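Local structure of copper homeostasis protein cutF (Escherichia coli, 2Z4I) at residues I37-F42 against W49-R54; A154-L159 against L197-A202. The protein takes part in copper homeostasis, helps stationary-phase cells adhere to hydrophobic surfaces, and activates the Cpx pathway from the outer membrane. The protein carries 1 engineered substitution. All coordinates share one frame; numbering follows the deposited sequence.

Interaction 1: residues I37-F42 against W49-R54; sequences IETSLF and WVMNER
Strands 37-42 and 49-54 pair antiparallel in a beta hairpin, with three hydrogen-bonded pairs, Glu38–Arg54, Ser40–Asn52 and Phe42–Val50, each joined by two backbone bonds. The more buried part of the contact lies round Leu41 and Trp49. Selenomethionine Met51, unbranched and bent at its last torsion (chi3 -78°), can lay CE over Leu41, 3.7 Å from Leu41 CB, while Leu41 CD1 meets Trp49 CE3 obliquely at 4.0 Å. The face carrying Glu38, Ser40, Asn52 and Arg54 is looser and polar. A water lies between Glu38 O, Ser40 OG and Asn52 OD1, hydrogen-bonded to them. Arg54, extended from CG to NE, runs alongside Glu38 in a long salt bridge, OE2 to NE 3.7 Å, weakly defined because the position of Glu38 OE2 is less certain. An alanine here in place of Glu38 would remove the carboxylate beside Arg54 CD and NE, and would probably leave the arginine less well held. On the same face Phe42 CB rests on Val50 CG1, with Val50 O at the ring's edge. Strand 24-31 bonds the far side of 37-42 and strand 64-72 that of 49-54, while Leu80 of strand 77-82 touches both Leu41 and Trp49 within the N-terminal barrel.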
loop_
_atom_site.group_PDB
_atom_site.type_symbol
_atom_site.label_atom_id
_atom_site.label_comp_id
_atom_site.label_asym_id
_atom_site.label_seq_id
_atom_site.Cartn_x
_atom_site.Cartn_y
_atom_site.Cartn_z
ATOM N N ILE A 37 10.064 -0.820 17.563
ATOM C CA ILE A 37 10.136 -0.775 19.009
ATOM C C ILE A 37 8.847 -0.221 19.609
ATOM O O ILE A 37 8.495 0.938 19.379
ATOM C CB ILE A 37 11.306 0.102 19.478
ATOM C CG1 ILE A 37 12.599 -0.337 18.807
ATOM C CG2 ILE A 37 11.503 -0.054 20.955
ATOM C CD1 ILE A 37 13.809 0.495 19.212
ATOM N N GLU A 38 8.146 -1.067 20.365
ATOM C CA GLU A 38 6.913 -0.690 21.047
ATOM C C GLU A 38 7.314 0.202 22.212
ATOM O O GLU A 38 7.862 -0.275 23.205
ATOM C CB GLU A 38 6.205 -1.918 21.603
ATOM C CG GLU A 38 5.443 -2.742 20.609
ATOM C CD GLU A 38 4.776 -3.931 21.280
ATOM O OE1 GLU A 38 4.001 -3.715 22.250
ATOM O OE2 GLU A 38 5.027 -5.081 20.846
ATOM N N THR A 39 7.015 1.487 22.101
ATOM C CA THR A 39 7.389 2.453 23.125
ATOM C C THR A 39 6.210 2.993 23.909
ATOM O O THR A 39 5.140 3.241 23.360
ATOM C CB THR A 39 8.123 3.616 22.457
ATOM O OG1 THR A 39 9.274 3.097 21.778
ATOM C CG2 THR A 39 8.550 4.662 23.468
ATOM N N SER A 40 6.386 3.168 25.209
ATOM C CA SER A 40 5.306 3.727 26.010
ATOM C C SER A 40 5.949 4.524 27.114
ATOM O O SER A 40 6.804 4.006 27.838
ATOM C CB SER A 40 4.410 2.630 26.588
ATOM O OG SER A 40 5.171 1.699 27.326
ATOM N N LEU A 41 5.553 5.792 27.205
ATOM C CA LEU A 41 6.075 6.719 28.200
ATOM C C LEU A 41 4.951 7.098 29.136
ATOM O O LEU A 41 3.843 7.410 28.690
ATOM C CB LEU A 41 6.633 7.967 27.516
ATOM C CG LEU A 41 6.966 9.182 28.385
ATOM C CD1 LEU A 41 7.976 8.819 29.455
ATOM C CD2 LEU A 41 7.522 10.285 27.500
ATOM N N PHE A 42 5.245 7.065 30.435
ATOM C CA PHE A 42 4.261 7.376 31.461
ATOM C C PHE A 42 4.730 8.515 32.341
ATOM O O PHE A 42 5.744 8.403 33.046
ATOM C CB PHE A 42 4.016 6.147 32.320
ATOM C CG PHE A 42 3.426 4.999 31.571
ATOM C CD1 PHE A 42 2.060 4.773 31.584
ATOM C CD2 PHE A 42 4.230 4.152 30.831
ATOM C CE1 PHE A 42 1.503 3.717 30.870
ATOM C CE2 PHE A 42 3.679 3.098 30.116
ATOM C CZ PHE A 42 2.311 2.884 30.139
ATOM N N TRP A 49 8.753 9.500 35.831
ATOM C CA TRP A 49 8.290 8.889 34.600
ATOM C C TRP A 49 8.873 7.492 34.500
ATOM O O TRP A 49 9.861 7.157 35.154
ATOM C CB TRP A 49 8.754 9.693 33.382
ATOM C CG TRP A 49 10.259 9.850 33.293
ATOM C CD1 TRP A 49 11.021 10.813 33.896
ATOM C CD2 TRP A 49 11.176 9.005 32.585
ATOM N NE1 TRP A 49 12.350 10.621 33.607
ATOM C CE2 TRP A 49 12.474 9.520 32.802
ATOM C CE3 TRP A 49 11.029 7.867 31.790
ATOM C CZ2 TRP A 49 13.621 8.934 32.246
ATOM C CZ3 TRP A 49 12.174 7.279 31.232
ATOM C CH2 TRP A 49 13.449 7.818 31.465
ATOM N N VAL A 50 8.254 6.683 33.655
ATOM C CA VAL A 50 8.712 5.325 33.434
ATOM C C VAL A 50 8.477 5.077 31.960
ATOM O O VAL A 50 7.414 5.417 31.429
ATOM C CB VAL A 50 7.902 4.301 34.287
ATOM C CG1 VAL A 50 6.458 4.242 33.804
ATOM C CG2 VAL A 50 8.563 2.926 34.215
HETATM N N MSE A 51 9.482 4.524 31.298
HETATM C CA MSE A 51 9.377 4.235 29.882
HETATM C C MSE A 51 9.599 2.759 29.631
HETATM O O MSE A 51 10.430 2.127 30.280
HETATM C CB MSE A 51 10.403 5.031 29.092
HETATM C CG MSE A 51 10.336 4.750 27.612
HETATM SE SE MSE A 51 11.417 5.976 26.616
HETATM C CE MSE A 51 10.208 7.497 26.670
ATOM N N ASN A 52 8.858 2.211 28.683
ATOM C CA ASN A 52 8.991 0.814 28.368
ATOM C C ASN A 52 9.272 0.667 26.892
ATOM O O ASN A 52 8.616 1.302 26.065
ATOM C CB ASN A 52 7.699 0.081 28.706
ATOM C CG ASN A 52 7.828 -1.426 28.561
ATOM O OD1 ASN A 52 6.892 -2.094 28.137
ATOM N ND2 ASN A 52 8.979 -1.967 28.930
ATOM N N GLU A 53 10.245 -0.166 26.553
ATOM C CA GLU A 53 10.554 -0.395 25.157
ATOM C C GLU A 53 10.536 -1.882 24.884
ATOM O O GLU A 53 11.240 -2.632 25.547
ATOM C CB GLU A 53 11.929 0.161 24.810
ATOM C CG GLU A 53 12.076 1.646 25.045
ATOM C CD GLU A 53 13.444 2.146 24.646
ATOM O OE1 GLU A 53 13.858 3.200 25.158
ATOM O OE2 GLU A 53 14.105 1.485 23.815
ATOM N N ARG A 54 9.732 -2.305 23.914
ATOM C CA ARG A 54 9.639 -3.709 23.549
ATOM C C ARG A 54 10.015 -3.885 22.081
ATOM O O ARG A 54 9.547 -3.152 21.224
ATOM C CB ARG A 54 8.232 -4.216 23.796
ATOM C CG ARG A 54 8.114 -5.686 23.562
ATOM C CD ARG A 54 6.736 -6.221 23.879
ATOM N NE ARG A 54 6.567 -7.493 23.191
ATOM C CZ ARG A 54 7.241 -8.602 23.485
ATOM N NH1 ARG A 54 8.128 -8.598 24.477
ATOM N NH2 ARG A 54 7.058 -9.702 22.756
HETATM O O HOH W 1 6.185 -0.459 25.477
#

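Interaction 2: residues A154-L159 against L197-A202; sequences ANNAEL and LAPDTA
Ala154 and Pro199 direct their side chains toward the opposing segments, and the contact is built round these two small apolar groups. Ala154 CB lies 4.1 Å from Ala198 CA and 4.3 Å from Pro199 CD, so the methyl sits against the backbone of Ala198 and the CD corner of the proline ring. Alanine suits this place because the backbones come close here, the CA atoms of Ala154 and Ala198 being 5.1 Å apart. The approach is fixed by one backbone bond, Ala154 N to Leu197 O at 2.7 Å; its N-H is fairly straight at 158°, although the donor stands above the carbonyl plane. Proline suits the position directly after Ala198, since its ring offers a compact apolar surface while its nitrogen has no proton to satisfy.

Asn156 stands across from the same ring, its ND2 4.3 Å from Pro199 CG, a loose touch without a polar partner in the proline. With CG anti to the backbone N (chi1 -177°), the amide is placed for its other task, as N-cap of helix 157-167. OD1 accepts from Leu159 N on a lone pair at 3.1 Å, and this bond anchors the amide at its oxygen end. Leu159 also points its CB toward 197-202 but its side chain stays beyond close contact, and it packs on Tyr133 of strand 127-135. In 197-202, Leu197 is also backbone hydrogen-bonded to Met152, and Asp200 OD1 bonds His181 of strand 174-185.

With one backbone bond and a few loose apolar touches between the start of the helix and strand 194-199 of the OB domain, the relative position of the segments is probably set mainly by the main chain at Ala154, while the cap orients Asn156 toward its own helix.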
loop_
_atom_site.group_PDB
_atom_site.type_symbol
_atom_site.label_atom_id
_atom_site.label_comp_id
_atom_site.label_asym_id
_atom_site.label_seq_id
_atom_site.Cartn_x
_atom_site.Cartn_y
_atom_site.Cartn_z
ATOM N N ALA A 154 -11.044 -14.614 -21.720
ATOM C CA ALA A 154 -11.829 -15.729 -21.205
ATOM C C ALA A 154 -13.171 -15.772 -21.922
ATOM O O ALA A 154 -13.833 -14.742 -22.062
ATOM C CB ALA A 154 -12.045 -15.575 -19.698
ATOM N N ASN A 155 -13.566 -16.957 -22.384
ATOM C CA ASN A 155 -14.838 -17.095 -23.074
ATOM C C ASN A 155 -15.955 -16.534 -22.243
ATOM O O ASN A 155 -16.001 -16.756 -21.040
ATOM C CB ASN A 155 -15.147 -18.554 -23.374
ATOM C CG ASN A 155 -14.388 -19.061 -24.549
ATOM O OD1 ASN A 155 -13.159 -19.101 -24.532
ATOM N ND2 ASN A 155 -15.106 -19.435 -25.595
ATOM N N ASN A 156 -16.848 -15.804 -22.898
ATOM C CA ASN A 156 -18.007 -15.214 -22.248
ATOM C C ASN A 156 -19.095 -15.051 -23.298
ATOM O O ASN A 156 -19.037 -14.164 -24.148
ATOM C CB ASN A 156 -17.656 -13.864 -21.651
ATOM C CG ASN A 156 -18.810 -13.256 -20.919
ATOM O OD1 ASN A 156 -19.748 -12.752 -21.526
ATOM N ND2 ASN A 156 -18.767 -13.320 -19.601
ATOM N N ALA A 157 -20.081 -15.936 -23.234
ATOM C CA ALA A 157 -21.190 -15.960 -24.174
ATOM C C ALA A 157 -21.671 -14.592 -24.618
ATOM O O ALA A 157 -21.546 -14.230 -25.788
ATOM C CB ALA A 157 -22.340 -16.725 -23.570
ATOM N N GLU A 158 -22.222 -13.838 -23.674
ATOM C CA GLU A 158 -22.752 -12.517 -23.968
ATOM C C GLU A 158 -21.786 -11.606 -24.700
ATOM O O GLU A 158 -22.162 -10.959 -25.682
ATOM C CB GLU A 158 -23.226 -11.830 -22.692
ATOM C CG GLU A 158 -24.196 -10.704 -22.979
ATOM C CD GLU A 158 -25.113 -11.028 -24.165
ATOM O OE1 GLU A 158 -24.642 -10.932 -25.324
ATOM O OE2 GLU A 158 -26.296 -11.393 -23.942
ATOM N N LEU A 159 -20.546 -11.543 -24.231
ATOM C CA LEU A 159 -19.575 -10.695 -24.896
ATOM C C LEU A 159 -19.474 -11.113 -26.367
ATOM O O LEU A 159 -19.614 -10.290 -27.264
ATOM C CB LEU A 159 -18.221 -10.821 -24.213
ATOM C CG LEU A 159 -17.199 -9.747 -24.578
ATOM C CD1 LEU A 159 -17.691 -8.393 -24.105
ATOM C CD2 LEU A 159 -15.861 -10.071 -23.927
ATOM N N LEU A 197 -7.241 -12.627 -20.192
ATOM C CA LEU A 197 -8.056 -11.506 -19.740
ATOM C C LEU A 197 -9.464 -11.938 -19.400
ATOM O O LEU A 197 -10.188 -12.455 -20.256
ATOM C CB LEU A 197 -8.137 -10.412 -20.803
ATOM C CG LEU A 197 -8.863 -9.158 -20.306
ATOM C CD1 LEU A 197 -7.971 -8.484 -19.278
ATOM C CD2 LEU A 197 -9.151 -8.189 -21.438
ATOM N N ALA A 198 -9.854 -11.710 -18.149
ATOM C CA ALA A 198 -11.189 -12.067 -17.685
ATOM C C ALA A 198 -12.007 -10.789 -17.558
ATOM O O ALA A 198 -11.632 -9.873 -16.825
ATOM C CB ALA A 198 -11.099 -12.770 -16.336
ATOM N N PRO A 199 -13.129 -10.697 -18.282
ATOM C CA PRO A 199 -13.955 -9.484 -18.193
ATOM C C PRO A 199 -14.627 -9.319 -16.830
ATOM O O PRO A 199 -14.851 -10.296 -16.132
ATOM C CB PRO A 199 -14.963 -9.676 -19.323
ATOM C CG PRO A 199 -15.085 -11.202 -19.419
ATOM C CD PRO A 199 -13.641 -11.626 -19.308
ATOM N N ASP A 200 -14.929 -8.080 -16.445
ATOM C CA ASP A 200 -15.593 -7.798 -15.170
ATOM C C ASP A 200 -16.893 -7.045 -15.401
ATOM O O ASP A 200 -17.647 -6.802 -14.453
ATOM C CB ASP A 200 -14.732 -6.937 -14.253
ATOM C CG ASP A 200 -13.575 -7.694 -13.629
ATOM O OD1 ASP A 200 -12.471 -7.684 -14.224
ATOM O OD2 ASP A 200 -13.763 -8.285 -12.537
ATOM N N THR A 201 -17.143 -6.655 -16.649
ATOM C CA THR A 201 -18.366 -5.925 -16.998
ATOM C C THR A 201 -18.761 -6.235 -18.440
ATOM O O THR A 201 -17.946 -6.739 -19.220
ATOM C CB THR A 201 -18.175 -4.385 -16.924
ATOM O OG1 THR A 201 -17.503 -3.922 -18.109
ATOM C CG2 THR A 201 -17.362 -3.999 -15.710
ATOM N N ALA A 202 -20.008 -5.933 -18.796
ATOM C CA ALA A 202 -20.456 -6.145 -20.165
ATOM C C ALA A 202 -19.575 -5.231 -20.996
ATOM O O ALA A 202 -18.995 -4.273 -20.480
ATOM C CB ALA A 202 -21.895 -5.741 -20.315
#

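Interaction 1 and interaction 2 share no element: the first belongs to the N-terminal barrel, the second to the C-terminal OB domain, with centres 55 Å apart and nearest atoms about 38 Å apart, on opposite sides of the chain's centre. Both are surface contacts, though interaction 1 includes two buried residues and interaction 2 one. Interaction 1 joins neighbouring strands of one hairpin through a regular ladder of six backbone bonds, burying 605 Å², with apolar packing round Leu41, and charge, water and an apolar pair on the other face. Interaction 2 joins distant parts of the chain, a loop and helix start with a strand, burying 235 Å² with a single backbone bond between them and small apolar groups.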